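Local atomic coordinates of 6-pyruvoyl tetrahydrobiopterin synthase (Plasmodium vivax, PDB entry 3LX3), a protein that belongs to the 6-pyruvoyl tetrahydropterin synthase family and binds a zinc ion and 2-amino-1,5-dihydropteridine-4,6-dione in a six-chain assembly. Residues I100-N104 against D105-I109. Residues are numbered along the deposited sequence; the frame is centred on the assembly and turned at random. Where two conformers were deposited one is given.
Sequences IQEVN and DNFKI
Val103 and Asn106 close a two-residue turn through a pair of reciprocal backbone bonds. Val103 N gives its hydrogen to Asn106 O at 2.9 Å, nearly straight at 167°, whereas Asn106 N reaches Val103 O at 2.8 Å along a more bent path, from above the carbonyl plane. Further from the turn Gln101 and Lys108 repeat the exchange: Gln101 N to Lys108 O is 2.7 Å, in the carbonyl plane, and Lys108 N to Gln101 O is 2.8 Å. Gln101 O also takes a CA-H...O contact from Phe107 CA at 3.3 Å. This is a 2-residue beta hairpin with a type II' turn, Asn104 adopting the positive phi (52°) of its first corner; it joins strands 98-103 and 106-111 of a small antiparallel sheet at the surface. Strand 116-120 flanks the second strand, and backbone bonds tie Phe107 to Phe119 and Ile109 to Tyr117. The side-chain amide of Asn106 also has its donors engaged: ND2 bonds to Ser118 OG and to Glu116 O of the second subunit. On the face bearing Phe107, Ile100 CG2, placed anti to its own N, meets Phe107 CD1 obliquely at 4.1 Å. On the opposite face, with Val103 and Asn106, the extended chain of Gln101 runs beside that of Lys108 in the conformer given, and Val103 CG2 packs on Lys108 CB at 3.9 Å.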
loop_
_atom_site.group_PDB
_atom_site.type_symbol
_atom_site.label_atom_id
_atom_site.label_comp_id
_atom_site.label_asym_id
_atom_site.label_seq_id
_atom_site.Cartn_x
_atom_site.Cartn_y
_atom_site.Cartn_z
ATOM N N ILE A 100 -29.700 -11.760 -24.862
ATOM C CA ILE A 100 -30.141 -10.864 -23.785
ATOM C C ILE A 100 -31.616 -10.592 -24.045
ATOM O O ILE A 100 -31.954 -9.987 -25.068
ATOM C CB ILE A 100 -29.318 -9.549 -23.741
ATOM C CG1 ILE A 100 -27.829 -9.865 -23.535
ATOM C CG2 ILE A 100 -29.905 -8.611 -22.658
ATOM C CD1 ILE A 100 -26.860 -8.657 -23.641
ATOM N N GLN A 101 -32.490 -11.106 -23.186
ATOM C CA GLN A 101 -33.959 -11.016 -23.360
ATOM C C GLN A 101 -34.530 -10.099 -22.276
ATOM O O GLN A 101 -34.035 -10.092 -21.143
ATOM C CB GLN A 101 -34.622 -12.431 -23.263
ATOM C CG GLN A 101 -36.192 -12.532 -23.529
ATOM C CD GLN A 101 -36.830 -13.969 -23.425
ATOM O OE1 GLN A 101 -36.127 -14.970 -23.436
ATOM N NE2 GLN A 101 -38.154 -14.045 -23.376
ATOM N N GLU A 102 -35.541 -9.310 -22.607
ATOM C CA GLU A 102 -36.312 -8.572 -21.619
ATOM C C GLU A 102 -37.513 -9.393 -21.223
ATOM O O GLU A 102 -38.337 -9.716 -22.072
ATOM C CB GLU A 102 -36.846 -7.305 -22.219
ATOM C CG GLU A 102 -35.826 -6.336 -22.630
ATOM C CD GLU A 102 -36.519 -5.113 -23.137
ATOM O OE1 GLU A 102 -37.168 -5.233 -24.180
ATOM O OE2 GLU A 102 -36.478 -4.075 -22.453
ATOM N N VAL A 103 -37.629 -9.755 -19.966
ATOM C CA VAL A 103 -38.705 -10.568 -19.444
ATOM C C VAL A 103 -39.287 -9.811 -18.258
ATOM O O VAL A 103 -38.632 -9.681 -17.224
ATOM C CB VAL A 103 -38.219 -11.959 -18.985
ATOM C CG1 VAL A 103 -39.370 -12.776 -18.394
ATOM C CG2 VAL A 103 -37.559 -12.680 -20.188
ATOM N N ASN A 104 -40.505 -9.300 -18.401
ATOM C CA ASN A 104 -41.112 -8.482 -17.389
ATOM C C ASN A 104 -40.138 -7.339 -17.020
ATOM O O ASN A 104 -39.742 -6.577 -17.879
ATOM C CB ASN A 104 -41.585 -9.330 -16.210
ATOM C CG ASN A 104 -42.687 -10.319 -16.629
ATOM O OD1 ASN A 104 -43.537 -9.990 -17.471
ATOM N ND2 ASN A 104 -42.618 -11.551 -16.121
ATOM N N ASP A 105 -39.755 -7.214 -15.748
ATOM C CA ASP A 105 -38.801 -6.158 -15.343
ATOM C C ASP A 105 -37.392 -6.701 -15.116
ATOM O O ASP A 105 -36.602 -6.108 -14.396
ATOM C CB ASP A 105 -39.323 -5.444 -14.101
ATOM C CG ASP A 105 -40.670 -4.831 -14.334
ATOM O OD1 ASP A 105 -40.871 -4.240 -15.388
ATOM O OD2 ASP A 105 -41.518 -4.972 -13.425
ATOM N N ASN A 106 -37.100 -7.810 -15.775
ATOM C CA ASN A 106 -35.784 -8.462 -15.710
ATOM C C ASN A 106 -35.106 -8.550 -17.059
ATOM O O ASN A 106 -35.745 -8.468 -18.104
ATOM C CB ASN A 106 -35.925 -9.894 -15.192
ATOM C CG ASN A 106 -36.006 -9.981 -13.692
ATOM O OD1 ASN A 106 -36.652 -9.132 -13.053
ATOM N ND2 ASN A 106 -35.328 -11.000 -13.102
ATOM N N PHE A 107 -33.782 -8.720 -16.999
ATOM C CA PHE A 107 -33.000 -9.191 -18.149
ATOM C C PHE A 107 -32.699 -10.651 -17.919
ATOM O O PHE A 107 -32.192 -11.037 -16.836
ATOM C CB PHE A 107 -31.682 -8.439 -18.300
ATOM C CG PHE A 107 -31.813 -6.997 -18.758
ATOM C CD1 PHE A 107 -32.382 -6.676 -19.987
ATOM C CD2 PHE A 107 -31.351 -5.964 -17.957
ATOM C CE1 PHE A 107 -32.479 -5.361 -20.399
ATOM C CE2 PHE A 107 -31.462 -4.655 -18.360
ATOM C CZ PHE A 107 -32.045 -4.362 -19.575
ATOM N N LYS A 108 -33.007 -11.454 -18.934
ATOM C CA LYS A 108 -32.668 -12.875 -18.945
ATOM C C LYS A 108 -31.534 -13.074 -19.955
ATOM O O LYS A 108 -31.620 -12.650 -21.100
ATOM C CB LYS A 108 -33.885 -13.730 -19.266
ATOM C CG LYS A 108 -33.586 -15.221 -19.459
ATOM C CD LYS A 108 -34.851 -15.954 -19.800
ATOM C CE LYS A 108 -34.559 -17.400 -20.067
ATOM N NZ LYS A 108 -35.818 -18.140 -20.413
ATOM N N ILE A 109 -30.461 -13.706 -19.523
ATOM C CA ILE A 109 -29.281 -13.893 -20.331
ATOM C C ILE A 109 -29.084 -15.377 -20.544
ATOM O O ILE A 109 -29.013 -16.120 -19.577
ATOM C CB ILE A 109 -28.020 -13.353 -19.637
ATOM C CG1 ILE A 109 -28.200 -11.874 -19.284
ATOM C CG2 ILE A 109 -26.769 -13.544 -20.548
ATOM C CD1 ILE A 109 -27.022 -11.302 -18.500
#